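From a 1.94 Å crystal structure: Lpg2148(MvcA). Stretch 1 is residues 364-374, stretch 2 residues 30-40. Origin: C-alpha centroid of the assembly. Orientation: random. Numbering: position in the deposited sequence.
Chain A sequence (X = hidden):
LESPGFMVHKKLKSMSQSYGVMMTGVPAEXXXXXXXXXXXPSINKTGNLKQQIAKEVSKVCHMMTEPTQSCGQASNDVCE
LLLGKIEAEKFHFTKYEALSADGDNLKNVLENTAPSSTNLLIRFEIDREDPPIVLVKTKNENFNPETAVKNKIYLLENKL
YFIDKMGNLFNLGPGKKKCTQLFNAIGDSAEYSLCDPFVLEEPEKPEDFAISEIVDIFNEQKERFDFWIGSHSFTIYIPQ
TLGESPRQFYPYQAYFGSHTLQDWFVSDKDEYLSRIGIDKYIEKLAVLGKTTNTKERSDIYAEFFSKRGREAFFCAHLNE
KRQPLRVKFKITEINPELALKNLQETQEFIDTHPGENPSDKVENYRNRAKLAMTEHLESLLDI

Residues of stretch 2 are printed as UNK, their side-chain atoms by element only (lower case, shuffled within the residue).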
# COMPACT_ATOMS: atom_id res chain seq x y z
N ASN A 364 0.17 -26.72 -9.80
CA ASN A 364 1.52 -27.28 -9.76
C ASN A 364 2.48 -26.34 -9.03
O ASN A 364 3.28 -26.78 -8.19
CB ASN A 364 2.02 -27.55 -11.18
CG ASN A 364 3.49 -27.98 -11.23
OD1 ASN A 364 4.38 -27.18 -11.56
ND2 ASN A 364 3.74 -29.25 -10.92
N TYR A 365 2.39 -25.04 -9.33
CA TYR A 365 3.25 -24.05 -8.69
C TYR A 365 2.99 -23.98 -7.18
O TYR A 365 3.93 -23.96 -6.38
CB TYR A 365 3.00 -22.69 -9.34
CG TYR A 365 3.88 -21.57 -8.86
CD1 TYR A 365 5.16 -21.39 -9.41
CD2 TYR A 365 3.44 -20.67 -7.90
CE1 TYR A 365 5.97 -20.35 -8.97
CE2 TYR A 365 4.23 -19.63 -7.48
CZ TYR A 365 5.50 -19.48 -8.01
OH TYR A 365 6.27 -18.44 -7.56
N ARG A 366 1.71 -23.92 -6.79
CA ARG A 366 1.36 -23.90 -5.37
C ARG A 366 1.86 -25.15 -4.66
O ARG A 366 2.36 -25.07 -3.53
CB ARG A 366 -0.15 -23.80 -5.20
CG ARG A 366 -0.76 -22.45 -5.48
CD ARG A 366 -2.27 -22.63 -5.65
NE ARG A 366 -2.95 -21.34 -5.56
CZ ARG A 366 -4.25 -21.16 -5.76
NH1 ARG A 366 -5.05 -22.19 -6.06
NH2 ARG A 366 -4.76 -19.94 -5.64
N ASN A 367 1.68 -26.32 -5.28
CA ASN A 367 2.06 -27.56 -4.61
C ASN A 367 3.57 -27.65 -4.43
O ASN A 367 4.05 -28.12 -3.39
CB ASN A 367 1.52 -28.77 -5.38
CG ASN A 367 -0.02 -28.85 -5.36
OD1 ASN A 367 -0.67 -28.13 -4.62
ND2 ASN A 367 -0.58 -29.71 -6.20
N ARG A 368 4.34 -27.16 -5.41
CA ARG A 368 5.79 -27.19 -5.29
C ARG A 368 6.29 -26.17 -4.28
O ARG A 368 7.28 -26.43 -3.59
CB ARG A 368 6.45 -26.96 -6.66
CG ARG A 368 6.20 -28.11 -7.65
CD ARG A 368 6.38 -27.68 -9.11
NE ARG A 368 7.71 -27.14 -9.39
CZ ARG A 368 8.13 -26.80 -10.60
NH1 ARG A 368 7.32 -26.96 -11.65
NH2 ARG A 368 9.34 -26.30 -10.78
N ALA A 369 5.62 -25.01 -4.15
CA ALA A 369 6.02 -24.05 -3.12
C ALA A 369 5.75 -24.59 -1.72
O ALA A 369 6.55 -24.38 -0.80
CB ALA A 369 5.30 -22.71 -3.33
N LYS A 370 4.62 -25.29 -1.55
CA LYS A 370 4.31 -25.87 -0.24
C LYS A 370 5.32 -26.95 0.14
O LYS A 370 5.80 -27.00 1.27
CB LYS A 370 2.89 -26.44 -0.26
CG LYS A 370 2.45 -27.12 1.06
CD LYS A 370 0.94 -27.43 1.03
CE LYS A 370 0.39 -27.71 2.43
NZ LYS A 370 -1.09 -27.92 2.44
N LEU A 371 5.63 -27.85 -0.80
CA LEU A 371 6.64 -28.87 -0.54
C LEU A 371 7.98 -28.24 -0.17
O LEU A 371 8.62 -28.65 0.80
CB LEU A 371 6.78 -29.76 -1.76
CG LEU A 371 7.90 -30.79 -1.62
CD1 LEU A 371 7.50 -31.82 -0.56
CD2 LEU A 371 8.22 -31.44 -2.95
N ALA A 372 8.41 -27.23 -0.93
CA ALA A 372 9.69 -26.58 -0.64
C ALA A 372 9.67 -25.92 0.73
O ALA A 372 10.65 -25.99 1.49
CB ALA A 372 10.03 -25.56 -1.73
N MET A 373 8.57 -25.24 1.05
CA MET A 373 8.44 -24.62 2.37
C MET A 373 8.54 -25.66 3.47
O MET A 373 9.27 -25.47 4.46
CB MET A 373 7.11 -23.85 2.46
CG MET A 373 6.90 -23.12 3.79
SD MET A 373 5.29 -22.28 3.99
CE MET A 373 5.41 -21.78 5.71
N THR A 374 7.82 -26.77 3.33
CA THR A 374 7.78 -27.78 4.39
C THR A 374 9.15 -28.44 4.57
O THR A 374 9.64 -28.59 5.70
CB THR A 374 6.73 -28.84 4.06
OG1 THR A 374 5.46 -28.21 3.86
CG2 THR A 374 6.62 -29.84 5.20
N UNK A 30 12.04 -21.48 -4.74
CA UNK A 30 12.60 -20.28 -4.12
C UNK A 30 11.55 -19.59 -3.25
O UNK A 30 11.82 -19.19 -2.11
c UNK A 30 14.26 -20.01 -6.00
c UNK A 30 13.61 -18.00 -4.63
c UNK A 30 13.13 -19.33 -5.22
N UNK A 31 10.33 -19.45 -3.78
CA UNK A 31 9.23 -18.88 -3.00
C UNK A 31 8.98 -19.69 -1.73
O UNK A 31 8.82 -19.12 -0.64
c UNK A 31 6.72 -18.38 -3.10
c UNK A 31 5.45 -18.50 -3.96
c UNK A 31 6.91 -16.95 -2.64
c UNK A 31 7.97 -18.82 -3.86
N UNK A 32 8.92 -21.01 -1.87
CA UNK A 32 8.67 -21.86 -0.72
C UNK A 32 9.76 -21.75 0.34
O UNK A 32 9.47 -21.68 1.53
N UNK A 33 11.03 -21.75 -0.09
CA UNK A 33 12.11 -21.56 0.88
C UNK A 33 12.03 -20.20 1.56
O UNK A 33 12.28 -20.08 2.76
c UNK A 33 13.72 -23.20 -0.21
c UNK A 33 13.48 -21.75 0.20
n UNK A 33 15.53 -24.82 -0.36
c UNK A 33 15.22 -23.54 -0.33
o UNK A 33 16.07 -22.65 -0.39
N UNK A 34 11.69 -19.15 0.81
CA UNK A 34 11.64 -17.84 1.45
C UNK A 34 10.46 -17.73 2.41
O UNK A 34 10.56 -17.04 3.44
c UNK A 34 14.40 -15.04 1.47
c UNK A 34 12.94 -16.55 -0.41
c UNK A 34 11.61 -16.72 0.40
s UNK A 34 14.50 -16.57 0.56
N UNK A 35 9.34 -18.41 2.11
CA UNK A 35 8.22 -18.49 3.05
C UNK A 35 8.64 -19.19 4.35
O UNK A 35 8.33 -18.71 5.45
o UNK A 35 5.51 -20.46 0.27
n UNK A 35 4.34 -18.56 -0.11
c UNK A 35 7.03 -19.22 2.41
c UNK A 35 6.31 -18.41 1.31
c UNK A 35 5.35 -19.24 0.44
N UNK A 36 9.34 -20.32 4.24
CA UNK A 36 9.86 -21.00 5.43
C UNK A 36 10.73 -20.07 6.27
O UNK A 36 10.53 -19.95 7.49
c UNK A 36 10.66 -22.24 5.01
N UNK A 37 11.69 -19.39 5.64
CA UNK A 37 12.62 -18.55 6.40
C UNK A 37 11.90 -17.38 7.06
O UNK A 37 12.27 -16.97 8.17
o UNK A 37 16.10 -17.76 3.86
c UNK A 37 15.73 -18.95 4.01
c UNK A 37 14.69 -19.28 5.08
o UNK A 37 16.19 -19.89 3.32
c UNK A 37 13.77 -18.09 5.49
N UNK A 38 10.84 -16.86 6.43
CA UNK A 38 10.04 -15.82 7.07
C UNK A 38 9.26 -16.36 8.28
O UNK A 38 8.97 -15.60 9.20
c UNK A 38 9.09 -15.19 6.05
n UNK A 38 7.76 -13.53 4.21
c UNK A 38 7.07 -14.14 3.24
n UNK A 38 5.89 -14.69 3.48
c UNK A 38 8.31 -14.00 6.60
n UNK A 38 7.58 -14.19 2.01
c UNK A 38 7.31 -13.40 5.59
N UNK A 39 8.94 -17.65 8.29
CA UNK A 39 8.20 -18.27 9.38
C UNK A 39 9.06 -18.70 10.57
O UNK A 39 8.54 -18.79 11.69
o UNK A 39 6.35 -19.13 8.04
c UNK A 39 7.43 -19.51 8.88
N UNK A 40 10.36 -18.97 10.35
CA UNK A 40 11.24 -19.43 11.43
C UNK A 40 11.13 -18.60 12.70
O UNK A 40 11.00 -19.19 13.78
c UNK A 40 12.93 -20.85 10.18
c UNK A 40 12.69 -19.53 10.92
c UNK A 40 12.90 -22.06 11.06
c UNK A 40 13.69 -19.35 12.07
O HOH W 1 13.31 -26.65 0.26

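Position 30 carries three carbons, one on the backbone bearing the other two. This beta-branched side chain points away from stretch 1 and makes no contact with it: V30.

Position 31 has four carbons, forked at the second, and points toward stretch 1. One terminal carbon lies 3.7 Å from Y365 OH and 4.3 Å from A369 CB. The residue is L31, and the atom is CD2, also 3.9 Å from Y365 CE2; a branched apolar chain fits beside the ring and the small alanine.

Position 32 has no side-chain atoms, so it is G32. Its CA lies 3.3 Å from A369 O and 4.1 Å from A372 CB. An ideal CB here would fall 2.3 Å from A369 O and 2.8 Å from A372 CB, both clashes, so the bare backbone is what allows the helices to come this close.

Position 33 shows three carbons, the third carrying one oxygen and one nitrogen, an amide: Q33. Although its CA-to-CB bond points away, NE2 donates to water 1 at 2.9 Å, and that water donates to A372 O at 3.0 Å, bridging the helices.

Position 34 is an unbranched chain of two carbons, a sulfur and a carbon, pointing away without contact: M34.

Position 35 again has three carbons ending in an oxygen and a nitrogen, and points toward stretch 1. Its CB lies 3.9 Å from M373 SD. This is Q35, whose aliphatic portion offers the thioether a packing surface.

Position 36 has a single carbon, 3.6 Å from M373 O and 4.0 Å from M373 CG. A36 is small enough to let the methionine lie alongside.

Position 37, three carbons with two oxygens on the third, is E37; position 38, three carbons, a nitrogen and a carbon bearing two more nitrogens, is R38. Neither reaches stretch 1, and the charged groups need not be buried in this contact.

Position 39 has one carbon and one oxygen: S39. Its OG lies 3.7 Å from M373 CE, a small side chain at the methionine's tip.

Position 40 has four carbons, forked at the first with one arm two carbons long: I40, out of reach.

The helix axes approach to 7.0 Å and cross at -43°. At G32, paired CA-H...O contacts run both ways: G32 CA to A369 O, and M373 CA to G32 O at 3.2 Å. Beyond it, the extended M373 side chain fills a hole formed by G32, Q35, A36 and S39. No direct hydrogen bond crosses; close backbone packing, apolar contacts and one water join the helices.

Stretch 2 30-40: VLGQMQAERSI
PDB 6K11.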